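Local coordinates for FAD-dependent pyridine nucleotide-disulphide oxidoreductase (PDB 3IWA), which probably uses FAD to pass electrons from NADH or NADPH to an acceptor that is not yet defined, at residues L390-G401 against L423-I432. Sequence-based numbering, arbitrary orientation.
Sequences LVVDRPTRRVLG and LASKPTVEDI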
# COMPACT_ATOMS: atom_id res chain seq x y z
N LEU A 390 -1.63 -11.87 -9.83
CA LEU A 390 -0.40 -11.16 -10.05
C LEU A 390 0.02 -11.48 -11.45
O LEU A 390 0.01 -12.65 -11.84
CB LEU A 390 0.67 -11.64 -9.05
CG LEU A 390 1.95 -10.81 -8.85
CD1 LEU A 390 1.62 -9.51 -8.08
CD2 LEU A 390 3.09 -11.63 -8.08
N VAL A 391 0.38 -10.45 -12.21
CA VAL A 391 0.71 -10.62 -13.62
C VAL A 391 2.17 -10.42 -13.81
O VAL A 391 2.70 -9.39 -13.47
CB VAL A 391 -0.09 -9.65 -14.54
CG1 VAL A 391 0.17 -9.97 -15.96
CG2 VAL A 391 -1.60 -9.75 -14.27
N VAL A 392 2.84 -11.42 -14.37
CA VAL A 392 4.30 -11.49 -14.36
C VAL A 392 4.85 -11.74 -15.75
O VAL A 392 4.36 -12.62 -16.47
CB VAL A 392 4.75 -12.65 -13.44
CG1 VAL A 392 6.25 -12.80 -13.47
CG2 VAL A 392 4.24 -12.44 -12.03
N ASP A 393 5.90 -11.02 -16.13
CA ASP A 393 6.57 -11.31 -17.35
C ASP A 393 7.56 -12.45 -17.16
O ASP A 393 8.48 -12.30 -16.37
CB ASP A 393 7.34 -10.09 -17.84
CG ASP A 393 7.98 -10.32 -19.21
OD1 ASP A 393 7.30 -10.92 -20.06
OD2 ASP A 393 9.14 -9.89 -19.43
N ARG A 394 7.43 -13.55 -17.90
CA ARG A 394 8.34 -14.70 -17.74
C ARG A 394 9.84 -14.39 -17.83
O ARG A 394 10.57 -14.65 -16.88
CB ARG A 394 8.01 -15.85 -18.69
CG ARG A 394 7.09 -16.91 -18.10
CD ARG A 394 7.15 -18.25 -18.86
NE ARG A 394 5.83 -18.89 -18.83
CZ ARG A 394 5.42 -19.79 -17.92
NH1 ARG A 394 6.23 -20.22 -16.94
NH2 ARG A 394 4.18 -20.29 -18.01
N PRO A 395 10.30 -13.84 -18.96
CA PRO A 395 11.76 -13.66 -19.10
C PRO A 395 12.46 -12.65 -18.21
O PRO A 395 13.66 -12.77 -17.96
CB PRO A 395 11.94 -13.23 -20.56
CG PRO A 395 10.54 -13.10 -21.15
CD PRO A 395 9.60 -13.81 -20.25
N THR A 396 11.76 -11.61 -17.78
CA THR A 396 12.37 -10.57 -16.94
C THR A 396 12.04 -10.79 -15.47
O THR A 396 12.69 -10.23 -14.60
CB THR A 396 11.83 -9.21 -17.33
OG1 THR A 396 10.40 -9.23 -17.18
CG2 THR A 396 12.22 -8.88 -18.78
N ARG A 397 11.01 -11.58 -15.22
CA ARG A 397 10.39 -11.72 -13.92
C ARG A 397 9.75 -10.40 -13.43
O ARG A 397 9.53 -10.23 -12.26
CB ARG A 397 11.40 -12.25 -12.88
CG ARG A 397 12.03 -13.57 -13.24
CD ARG A 397 13.14 -14.00 -12.22
NE ARG A 397 12.59 -14.50 -10.95
CZ ARG A 397 12.15 -15.74 -10.74
NH1 ARG A 397 12.17 -16.67 -11.70
NH2 ARG A 397 11.68 -16.08 -9.55
N ARG A 398 9.43 -9.47 -14.34
CA ARG A 398 8.83 -8.18 -13.92
C ARG A 398 7.38 -8.42 -13.59
O ARG A 398 6.71 -9.24 -14.22
CB ARG A 398 8.87 -7.16 -15.02
CG ARG A 398 10.09 -6.35 -15.06
CD ARG A 398 9.95 -5.25 -16.13
NE ARG A 398 8.86 -4.33 -15.84
CZ ARG A 398 8.10 -3.71 -16.75
NH1 ARG A 398 8.28 -3.93 -18.05
NH2 ARG A 398 7.14 -2.89 -16.36
N VAL A 399 6.91 -7.73 -12.56
CA VAL A 399 5.50 -7.73 -12.22
C VAL A 399 4.87 -6.66 -13.11
O VAL A 399 5.35 -5.58 -13.16
CB VAL A 399 5.28 -7.47 -10.72
CG1 VAL A 399 3.83 -7.40 -10.42
CG2 VAL A 399 5.93 -8.60 -9.87
N LEU A 400 3.81 -7.00 -13.84
CA LEU A 400 3.19 -6.07 -14.78
C LEU A 400 1.87 -5.52 -14.26
O LEU A 400 1.31 -4.57 -14.82
CB LEU A 400 2.96 -6.75 -16.15
CG LEU A 400 4.18 -7.37 -16.85
CD1 LEU A 400 3.86 -8.23 -18.11
CD2 LEU A 400 5.21 -6.31 -17.17
N GLY A 401 1.35 -6.15 -13.22
CA GLY A 401 0.04 -5.83 -12.72
C GLY A 401 -0.41 -6.73 -11.60
O GLY A 401 0.19 -7.79 -11.33
N LEU A 423 4.79 -0.40 -8.89
CA LEU A 423 4.84 -0.82 -10.32
C LEU A 423 5.74 0.04 -11.19
O LEU A 423 6.50 -0.49 -11.99
CB LEU A 423 3.47 -0.91 -10.98
CG LEU A 423 2.57 -2.02 -10.42
CD1 LEU A 423 1.16 -1.97 -11.05
CD2 LEU A 423 3.20 -3.38 -10.60
N ALA A 424 5.70 1.36 -11.00
CA ALA A 424 6.53 2.28 -11.78
C ALA A 424 8.03 2.05 -11.60
O ALA A 424 8.79 2.37 -12.48
CB ALA A 424 6.19 3.76 -11.44
N SER A 425 8.45 1.50 -10.46
CA SER A 425 9.88 1.19 -10.23
C SER A 425 10.32 -0.15 -10.84
O SER A 425 11.46 -0.56 -10.66
CB SER A 425 10.19 1.22 -8.74
OG SER A 425 10.07 2.55 -8.26
N LYS A 426 9.41 -0.83 -11.54
CA LYS A 426 9.72 -2.08 -12.23
C LYS A 426 10.17 -3.18 -11.27
O LYS A 426 11.25 -3.75 -11.41
CB LYS A 426 10.79 -1.86 -13.30
CG LYS A 426 10.25 -1.28 -14.58
CD LYS A 426 11.01 -0.03 -14.98
CE LYS A 426 11.18 0.07 -16.50
NZ LYS A 426 10.36 1.18 -17.11
N PRO A 427 9.33 -3.51 -10.30
CA PRO A 427 9.67 -4.58 -9.41
C PRO A 427 9.64 -5.94 -10.11
O PRO A 427 8.96 -6.11 -11.14
CB PRO A 427 8.54 -4.51 -8.40
CG PRO A 427 7.39 -4.10 -9.22
CD PRO A 427 7.93 -3.12 -10.19
N THR A 428 10.37 -6.90 -9.54
CA THR A 428 10.40 -8.26 -10.03
C THR A 428 9.68 -9.08 -8.96
O THR A 428 9.28 -8.53 -7.95
CB THR A 428 11.86 -8.80 -10.20
OG1 THR A 428 12.53 -8.81 -8.92
CG2 THR A 428 12.68 -7.97 -11.22
N VAL A 429 9.53 -10.38 -9.19
CA VAL A 429 8.83 -11.29 -8.29
C VAL A 429 9.47 -11.32 -6.90
O VAL A 429 8.79 -11.40 -5.87
CB VAL A 429 8.81 -12.69 -8.90
CG1 VAL A 429 8.48 -13.75 -7.86
CG2 VAL A 429 7.83 -12.72 -10.09
N GLU A 430 10.79 -11.23 -6.88
CA GLU A 430 11.49 -11.16 -5.63
C GLU A 430 11.08 -9.90 -4.82
O GLU A 430 11.00 -9.96 -3.61
CB GLU A 430 13.03 -11.27 -5.85
CG GLU A 430 13.84 -11.07 -4.55
CD GLU A 430 15.08 -11.97 -4.45
OE1 GLU A 430 14.95 -13.03 -3.79
OE2 GLU A 430 16.15 -11.61 -5.03
N ASP A 431 10.81 -8.78 -5.49
CA ASP A 431 10.43 -7.58 -4.79
C ASP A 431 9.10 -7.76 -4.16
O ASP A 431 8.86 -7.17 -3.11
CB ASP A 431 10.42 -6.37 -5.67
CG ASP A 431 11.80 -5.98 -6.10
OD1 ASP A 431 12.69 -5.91 -5.23
OD2 ASP A 431 12.00 -5.79 -7.29
N ILE A 432 8.25 -8.60 -4.75
CA ILE A 432 6.93 -8.89 -4.20
C ILE A 432 7.02 -9.93 -3.07
O ILE A 432 6.42 -9.76 -2.02
CB ILE A 432 5.94 -9.37 -5.26
CG1 ILE A 432 5.83 -8.38 -6.42
CG2 ILE A 432 4.57 -9.62 -4.64
CD1 ILE A 432 5.65 -6.94 -6.06
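Val399 turns CG1 trans to its backbone N (chi1 177°), which leaves CG2 pointing at Ile432, whose own CG1 lies trans to the carbonyl carbon (chi1 -55°). The two side chains reach toward each other tip to tip, and Val399 CG2 comes within 3.5 Å of the Ile432 CG1 methylene, closer than carbons usually pack. The other methyl, Val399 CG1, lies 4.1 Å from Leu423 CD2, the two side chains crossing at about a right angle. Val392 CG1 touches Val429 CG2 at 3.7 Å, again crosswise.

Beside this apolar layer the backbones make a single bridge, Arg398 with Thr428. Val399 N donates to Pro427 O (3.0 Å) in a nearly straight bond, 171° at the hydrogen, while Val429 N reaches Arg397 O only weakly. Thr428 is the N-cap of helix 429-433, and its backbone N is held by Asp431 OD2 at 3.0 Å. Lys426 CG lies over one face of the Arg398 guanidinium, 3.6 Å from NE; NH2 of that arginine bonds to Val302 O, and Arg397 NH2 forms a salt bridge with Asp458.

The hairpin of strands 386-393 and 399-406, in the dimerisation domain, is thus tied to the start of the helix. Arg398 NE is buried without a polar partner in the model, a probable small cost. The joint itself is mostly apolar, built on Val399, Ile432, Val429, Val392 and Leu423, with one nearly straight backbone bond and a weak one helping to set the register.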